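Local coordinates for protein transcriptional regulator (Methanobacterium thermoautotrophicum, PDB 3BPV) that probably binds DNA as a dimeric winged-helix transcriptional repressor of the MarR family, at residues 35-40 against 47-52; 30-35 against 98-103. One frame throughout, in Å; residues are numbered along the deposited sequence.

Contact 1. Residues 35-40 against 47-52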
# COMPACT_ATOMS: atom_id res chain seq x y z
N LEU A 35 -1.40 11.82 7.53
CA LEU A 35 -1.96 13.14 7.80
C LEU A 35 -3.48 13.08 7.90
O LEU A 35 -4.07 13.63 8.83
CB LEU A 35 -1.54 14.11 6.70
CG LEU A 35 -1.88 15.58 6.95
CD1 LEU A 35 -1.17 16.08 8.19
CD2 LEU A 35 -1.46 16.41 5.75
N LEU A 36 -4.13 12.42 6.95
CA LEU A 36 -5.59 12.34 6.97
C LEU A 36 -6.09 11.56 8.17
O LEU A 36 -7.12 11.90 8.75
CB LEU A 36 -6.13 11.73 5.68
CG LEU A 36 -5.88 12.55 4.41
CD1 LEU A 36 -6.44 11.82 3.20
CD2 LEU A 36 -6.53 13.93 4.56
N ARG A 37 -5.36 10.52 8.56
CA ARG A 37 -5.77 9.72 9.71
C ARG A 37 -5.65 10.51 11.01
O ARG A 37 -6.52 10.40 11.88
CB ARG A 37 -4.92 8.45 9.80
CG ARG A 37 -5.40 7.47 10.86
CD ARG A 37 -6.68 6.77 10.44
NE ARG A 37 -7.16 5.88 11.49
CZ ARG A 37 -7.66 6.29 12.65
NH1 ARG A 37 -7.75 7.59 12.91
NH2 ARG A 37 -8.07 5.41 13.55
N ILE A 38 -4.60 11.31 11.15
CA ILE A 38 -4.42 12.11 12.35
C ILE A 38 -5.46 13.23 12.36
O ILE A 38 -5.99 13.60 13.41
CB ILE A 38 -3.01 12.73 12.40
CG1 ILE A 38 -1.96 11.62 12.43
CG2 ILE A 38 -2.86 13.62 13.64
CD1 ILE A 38 -0.56 12.10 12.16
N HIS A 39 -5.74 13.75 11.17
CA HIS A 39 -6.72 14.82 10.98
C HIS A 39 -8.09 14.41 11.50
O HIS A 39 -8.79 15.21 12.14
CB HIS A 39 -6.79 15.17 9.49
CG HIS A 39 -7.94 16.07 9.12
ND1 HIS A 39 -8.08 17.34 9.63
CD2 HIS A 39 -8.98 15.88 8.27
CE1 HIS A 39 -9.16 17.90 9.11
NE2 HIS A 39 -9.72 17.04 8.28
N ARG A 40 -8.48 13.17 11.23
CA ARG A 40 -9.79 12.70 11.66
C ARG A 40 -9.78 12.20 13.11
O ARG A 40 -10.85 11.96 13.68
CB ARG A 40 -10.30 11.59 10.73
CG ARG A 40 -9.48 10.31 10.75
CD ARG A 40 -10.13 9.26 9.85
NE ARG A 40 -11.52 9.01 10.24
CZ ARG A 40 -11.89 8.50 11.42
NH1 ARG A 40 -10.97 8.19 12.32
NH2 ARG A 40 -13.17 8.32 11.69
N ASP A 47 1.76 5.03 18.40
CA ASP A 47 1.68 3.58 18.37
C ASP A 47 0.30 3.11 17.92
O ASP A 47 0.17 2.03 17.35
CB ASP A 47 2.05 2.96 19.73
CG ASP A 47 1.13 3.40 20.85
OD1 ASP A 47 1.43 4.42 21.50
OD2 ASP A 47 0.11 2.72 21.09
N GLU A 48 -0.73 3.92 18.16
CA GLU A 48 -2.09 3.57 17.74
C GLU A 48 -2.21 3.75 16.23
O GLU A 48 -2.90 2.98 15.56
CB GLU A 48 -3.12 4.43 18.48
CG GLU A 48 -3.08 4.26 19.99
CD GLU A 48 -4.08 5.13 20.73
OE1 GLU A 48 -4.19 6.33 20.41
OE2 GLU A 48 -4.75 4.60 21.64
N LEU A 49 -1.54 4.77 15.70
CA LEU A 49 -1.56 5.01 14.27
C LEU A 49 -0.81 3.85 13.60
O LEU A 49 -1.25 3.34 12.57
CB LEU A 49 -0.88 6.34 13.94
CG LEU A 49 -0.99 6.79 12.48
CD1 LEU A 49 -2.43 7.14 12.17
CD2 LEU A 49 -0.09 8.00 12.23
N ALA A 50 0.31 3.44 14.19
CA ALA A 50 1.10 2.32 13.67
C ALA A 50 0.26 1.06 13.64
O ALA A 50 0.26 0.31 12.66
CB ALA A 50 2.32 2.10 14.52
N THR A 51 -0.47 0.80 14.72
CA THR A 51 -1.30 -0.39 14.79
C THR A 51 -2.41 -0.32 13.75
O THR A 51 -2.71 -1.32 13.10
CB THR A 51 -1.93 -0.53 16.19
OG1 THR A 51 -0.89 -0.66 17.17
CG2 THR A 51 -2.83 -1.76 16.25
N PHE A 52 -2.99 0.86 13.57
CA PHE A 52 -4.06 1.04 12.60
C PHE A 52 -3.64 0.65 11.19
O PHE A 52 -4.39 -0.02 10.47
CB PHE A 52 -4.53 2.49 12.61
CG PHE A 52 -5.49 2.82 11.51
CD1 PHE A 52 -6.84 2.50 11.62
CD2 PHE A 52 -5.05 3.44 10.34
CE1 PHE A 52 -7.73 2.80 10.59
CE2 PHE A 52 -5.93 3.74 9.31
CZ PHE A 52 -7.27 3.42 9.43
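R37 reaches from helix 35-40 across to helix 47-52, meeting L49 with the root of its chain and F52 with the rest. Its CB lies 3.7 Å from L49 CD1, and CG comes closer to that methyl, at 3.3 Å, as the side chains slide past each other. With CG anti to the backbone N (chi1 -172°), the bend at chi2 carries the rest over one face of the F52 ring. CD makes a CH-pi contact there, 3.7 Å from the ring centroid, and NE sits above the middle of the ring. The guanidinium stands almost upright on the ring, the planes 89° apart, so this cation-pi contact is made through an edge, with CZ 4.0 Å from the F52 centroid. NH1, turned away from the ring, forms a salt bridge with E41. The second methyl of L49, CD2, packs on I38 CG1 at 4.1 Å. Segments 35-40 and 47-52, their axes at 122°, pack helix 29-40 of the winged-helix domain against helix 46-53, the first of the helix-turn-helix, which helix 57-69 follows. I38 and L49 reach L64 of helix 57-69 and L87 of strand 84-89, while F52 also packs on R12 of the second subunit.

Contact 2. Residues 30-35 against 98-103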
# COMPACT_ATOMS: atom_id res chain seq x y z
N ALA A 30 2.21 7.82 1.48
CA ALA A 30 2.30 7.39 2.87
C ALA A 30 2.09 8.55 3.84
O ALA A 30 1.41 8.39 4.86
CB ALA A 30 3.65 6.73 3.12
N GLN A 31 2.66 9.71 3.54
CA GLN A 31 2.49 10.87 4.42
C GLN A 31 1.05 11.37 4.39
O GLN A 31 0.51 11.75 5.43
CB GLN A 31 3.42 12.01 4.01
CG GLN A 31 4.89 11.76 4.24
CD GLN A 31 5.71 12.94 3.78
OE1 GLN A 31 5.72 13.99 4.42
NE2 GLN A 31 6.37 12.79 2.64
N VAL A 32 0.45 11.40 3.21
CA VAL A 32 -0.93 11.86 3.10
C VAL A 32 -1.84 10.95 3.92
O VAL A 32 -2.73 11.43 4.63
CB VAL A 32 -1.40 11.87 1.63
CG1 VAL A 32 -2.92 12.04 1.56
CG2 VAL A 32 -0.72 13.01 0.89
N ALA A 33 -1.63 9.64 3.85
CA ALA A 33 -2.47 8.71 4.59
C ALA A 33 -2.37 9.00 6.08
O ALA A 33 -3.39 9.05 6.77
CB ALA A 33 -2.03 7.28 4.30
N CYS A 34 -1.15 9.18 6.58
CA CYS A 34 -0.96 9.48 8.00
C CYS A 34 -1.61 10.81 8.37
O CYS A 34 -2.28 10.93 9.40
CB CYS A 34 0.53 9.53 8.34
SG CYS A 34 1.32 7.91 8.45
N LEU A 35 -1.40 11.82 7.53
CA LEU A 35 -1.96 13.14 7.80
C LEU A 35 -3.48 13.08 7.90
O LEU A 35 -4.07 13.63 8.83
CB LEU A 35 -1.54 14.11 6.70
CG LEU A 35 -1.88 15.58 6.95
CD1 LEU A 35 -1.17 16.08 8.19
CD2 LEU A 35 -1.46 16.41 5.75
N PRO A 98 -7.54 20.60 1.80
CA PRO A 98 -8.37 20.81 0.60
C PRO A 98 -7.59 20.50 -0.67
O PRO A 98 -8.14 19.95 -1.62
CB PRO A 98 -8.75 22.29 0.71
CG PRO A 98 -8.87 22.48 2.18
CD PRO A 98 -7.64 21.75 2.71
N LEU A 99 -6.30 20.85 -0.67
CA LEU A 99 -5.44 20.60 -1.82
C LEU A 99 -5.33 19.09 -2.03
O LEU A 99 -5.39 18.60 -3.16
CB LEU A 99 -4.05 21.18 -1.59
CG LEU A 99 -3.89 22.70 -1.50
CD1 LEU A 99 -2.51 23.03 -0.97
CD2 LEU A 99 -4.10 23.32 -2.87
N ILE A 100 -5.17 18.37 -0.93
CA ILE A 100 -5.05 16.92 -0.98
C ILE A 100 -6.33 16.30 -1.52
O ILE A 100 -6.30 15.43 -2.39
CB ILE A 100 -4.77 16.35 0.42
CG1 ILE A 100 -3.35 16.72 0.85
CG2 ILE A 100 -4.96 14.84 0.43
CD1 ILE A 100 -2.99 16.30 2.26
N LEU A 101 -7.48 16.75 -1.03
CA LEU A 101 -8.75 16.22 -1.49
C LEU A 101 -9.00 16.55 -2.96
O LEU A 101 -9.62 15.77 -3.67
CB LEU A 101 -9.90 16.73 -0.62
CG LEU A 101 -9.89 16.21 0.83
CD1 LEU A 101 -11.07 16.78 1.60
CD2 LEU A 101 -9.95 14.69 0.84
N LYS A 102 -8.52 17.71 -3.41
CA LYS A 102 -8.70 18.09 -4.81
C LYS A 102 -7.86 17.16 -5.68
O LYS A 102 -8.29 16.75 -6.77
CB LYS A 102 -8.28 19.54 -5.04
CG LYS A 102 -8.46 20.00 -6.48
CD LYS A 102 -7.90 21.39 -6.71
CE LYS A 102 -8.05 21.80 -8.17
NZ LYS A 102 -7.40 20.81 -9.08
N VAL A 103 -6.66 16.84 -5.22
CA VAL A 103 -5.79 15.93 -5.96
C VAL A 103 -6.43 14.54 -6.01
O VAL A 103 -6.37 13.87 -7.04
CB VAL A 103 -4.39 15.87 -5.32
CG1 VAL A 103 -3.56 14.75 -5.94
CG2 VAL A 103 -3.69 17.22 -5.51
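I100 gives up the most surface in this contact and meets V32 and L35 with two separate branches. Its CG2 methyl points at V32 CG1, the two side chains reaching toward each other tip to tip with 3.6 Å between these carbons. The other branch runs through CG1 to CD1, which lies 3.8 Å from L35 CD2. The torsions explain the division of labour: chi1 of -70° sets CG2 anti to the backbone N and sends CG1 out beside that nitrogen, and the extended chi2 (176°) carries CD1 along to the leucine. V32 and L35, three positions apart and hence on one side of helix 29-40, thus receive a single isoleucine, with the leucine chain lying obliquely across it. The nearest CA atoms, of V32 and I100, are 7.7 Å apart, and the meeting is wholly apolar. In the MarR fold a winged-helix DNA-binding lobe is joined to a helical dimerisation region; here helix 29-40 of the lobe is packed against helix 97-111, which follows the wing strands in the chain. All three residues are buried. L22 touches both V32 and I100, I18 of helix 3-21 adds to the cover of V32, and I96, just ahead of helix 97-111, packs on L35. One turn beyond I100, V103 lies against F17 and I18 of helix 3-21.

Helix 29-40 carries one half of each contact, and L35 lies in the first segment of both contacts, although it touches across only in contact 2. The two centres are about 13 Å apart. The two touch directly: L49 CD2 of contact 1 packs on C34 SG of contact 2 at 4.0 Å. Along the chain, contact 1 is nested inside the loop that contact 2 closes. Because both contacts use helix 29-40, it joins the helix-turn-helix region to the later helix 97-111. In relatives the DNA-reading elements are the recognition helix, here probably helix 57-69, and the wing, here probably the hairpin of strands 73-78 and 84-89.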